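Local atomic coordinates of mucin-like protocadherin (Homo sapiens, PDB entry 6OAE), a protein that probably joins neighbouring microvilli of epithelial cells through calcium-dependent adhesion to CDHR2, here represented by its first two extracellular cadherin repeats. Residues Ala145-Tyr150 / Met175-Leu180. Sequence-based numbering, arbitrary orientation.
Sequences AGASDY and MTFWLL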
loop_
_atom_site.group_PDB
_atom_site.type_symbol
_atom_site.label_atom_id
_atom_site.label_comp_id
_atom_site.label_asym_id
_atom_site.label_seq_id
_atom_site.Cartn_x
_atom_site.Cartn_y
_atom_site.Cartn_z
ATOM N N ALA A 145 21.409 26.971 -4.126
ATOM C CA ALA A 145 22.796 26.445 -4.242
ATOM C C ALA A 145 23.479 26.468 -2.864
ATOM O O ALA A 145 23.354 27.479 -2.139
ATOM C CB ALA A 145 23.588 27.228 -5.271
ATOM N N GLY A 146 24.153 25.371 -2.509
ATOM C CA GLY A 146 24.882 25.231 -1.236
ATOM C C GLY A 146 24.024 24.661 -0.115
ATOM O O GLY A 146 24.599 24.313 0.894
ATOM N N ALA A 147 22.707 24.546 -0.283
ATOM C CA ALA A 147 21.777 24.120 0.793
ATOM C C ALA A 147 22.172 22.739 1.342
ATOM O O ALA A 147 22.147 22.555 2.582
ATOM C CB ALA A 147 20.361 24.134 0.289
ATOM N N SER A 148 22.536 21.798 0.473
ATOM C CA SER A 148 22.911 20.422 0.886
ATOM C C SER A 148 24.226 20.412 1.684
ATOM O O SER A 148 24.513 19.378 2.249
ATOM C CB SER A 148 22.977 19.483 -0.279
ATOM O OG SER A 148 23.975 19.901 -1.187
ATOM N N ASP A 149 24.997 21.505 1.718
ATOM C CA ASP A 149 26.187 21.630 2.604
ATOM C C ASP A 149 25.736 21.621 4.078
ATOM O O ASP A 149 26.526 21.218 4.924
ATOM C CB ASP A 149 26.992 22.910 2.344
ATOM C CG ASP A 149 27.507 23.109 0.918
ATOM O OD1 ASP A 149 27.460 22.151 0.120
ATOM O OD2 ASP A 149 27.965 24.250 0.623
ATOM N N TYR A 150 24.497 22.024 4.380
ATOM C CA TYR A 150 24.044 22.267 5.767
ATOM C C TYR A 150 23.152 21.164 6.323
ATOM O O TYR A 150 23.195 20.997 7.522
ATOM C CB TYR A 150 23.282 23.580 5.838
ATOM C CG TYR A 150 24.165 24.762 5.547
ATOM C CD1 TYR A 150 24.337 25.201 4.246
ATOM C CD2 TYR A 150 24.852 25.419 6.560
ATOM C CE1 TYR A 150 25.146 26.287 3.952
ATOM C CE2 TYR A 150 25.664 26.514 6.283
ATOM C CZ TYR A 150 25.812 26.947 4.974
ATOM O OH TYR A 150 26.616 28.015 4.666
ATOM N N MET A 175 17.438 28.345 3.162
ATOM C CA MET A 175 17.846 27.120 2.426
ATOM C C MET A 175 16.553 26.412 2.021
ATOM O O MET A 175 15.738 26.119 2.916
ATOM C CB MET A 175 18.712 26.187 3.275
ATOM C CG MET A 175 20.178 26.594 3.296
ATOM S SD MET A 175 21.003 26.470 4.888
ATOM C CE MET A 175 19.945 27.508 5.884
ATOM N N THR A 176 16.357 26.161 0.730
ATOM C CA THR A 176 15.148 25.462 0.240
ATOM C C THR A 176 15.551 24.147 -0.414
ATOM O O THR A 176 16.577 24.100 -1.132
ATOM C CB THR A 176 14.300 26.365 -0.653
ATOM O OG1 THR A 176 13.966 27.499 0.144
ATOM C CG2 THR A 176 13.032 25.692 -1.124
ATOM N N PHE A 177 14.741 23.121 -0.163
ATOM C CA PHE A 177 14.931 21.746 -0.662
ATOM C C PHE A 177 13.653 21.232 -1.302
ATOM O O PHE A 177 12.563 21.616 -0.862
ATOM C CB PHE A 177 15.257 20.794 0.480
ATOM C CG PHE A 177 16.562 21.070 1.166
ATOM C CD1 PHE A 177 17.747 20.624 0.621
ATOM C CD2 PHE A 177 16.593 21.756 2.364
ATOM C CE1 PHE A 177 18.956 20.861 1.265
ATOM C CE2 PHE A 177 17.803 22.011 2.999
ATOM C CZ PHE A 177 18.985 21.560 2.446
ATOM N N TRP A 178 13.829 20.400 -2.315
ATOM C CA TRP A 178 12.801 19.455 -2.802
ATOM C C TRP A 178 12.965 18.185 -1.971
ATOM O O TRP A 178 14.116 17.677 -1.872
ATOM C CB TRP A 178 12.949 19.137 -4.284
ATOM C CG TRP A 178 12.421 20.186 -5.204
ATOM C CD1 TRP A 178 11.117 20.563 -5.357
ATOM C CD2 TRP A 178 13.190 20.974 -6.133
ATOM N NE1 TRP A 178 11.022 21.546 -6.309
ATOM C CE2 TRP A 178 12.277 21.818 -6.805
ATOM C CE3 TRP A 178 14.555 21.055 -6.456
ATOM C CZ2 TRP A 178 12.693 22.732 -7.782
ATOM C CZ3 TRP A 178 14.964 21.958 -7.418
ATOM C CH2 TRP A 178 14.044 22.787 -8.073
ATOM N N LEU A 179 11.884 17.725 -1.381
ATOM C CA LEU A 179 11.808 16.415 -0.713
ATOM C C LEU A 179 11.009 15.495 -1.629
ATOM O O LEU A 179 9.847 15.823 -1.906
ATOM C CB LEU A 179 11.143 16.577 0.650
ATOM C CG LEU A 179 11.068 15.303 1.487
ATOM C CD1 LEU A 179 12.444 14.739 1.804
ATOM C CD2 LEU A 179 10.299 15.578 2.747
ATOM N N LEU A 180 11.628 14.415 -2.096
ATOM C CA LEU A 180 10.975 13.407 -2.966
ATOM C C LEU A 180 10.739 12.156 -2.150
ATOM O O LEU A 180 11.586 11.818 -1.313
ATOM C CB LEU A 180 11.863 13.053 -4.157
ATOM C CG LEU A 180 12.447 14.227 -4.930
ATOM C CD1 LEU A 180 13.285 13.713 -6.093
ATOM C CD2 LEU A 180 11.354 15.146 -5.425
#
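In the second cadherin repeat of this two-repeat fragment, a beta sandwich of Greek-key topology, the loop between strands 137-142 and 151-155 packs, through residues 147-150, on the start of strand 174-182. Such apolar packing is well illustrated by Ala147, whose methyl points at the strand and meets two of its side chains at once, its CB lying 3.9 Å from Met175 CG and 3.6 Å from Phe177 CZ. The phenyl ring reaches the turn because its CG stands anti to the carbonyl carbon (chi1 -65°), which brings the tip of the ring to the backbone. There Ala147 O sits at the ring edge, 3.3 Å from Phe177 CZ, while the same oxygen accepts the backbone N-H of Tyr150 at 3.0 Å from Tyr150 N. Met175, bent at chi2 and chi3, crosses Tyr150 at about a right angle and makes a Met-aromatic contact: its SD is 4.1 Å from the ring centroid, approaching obliquely, with Tyr150 CD1 the closest ring atom at 3.6 Å. An alanine in place of Met175 would probably loosen the turn, since both the sulfur against Tyr150 and the CG beside Ala147 would be gone. Polar groups around the contact find partners outside it: Ser148 OG bonds to Glu142 OE2, and the backbone N-H of Thr176 to Thr144 OG1. Around the contact, strand 174-182 runs between strands 137-142 and 194-204, and Phe151 of strand 151-155 packs against both Met175 and Phe177.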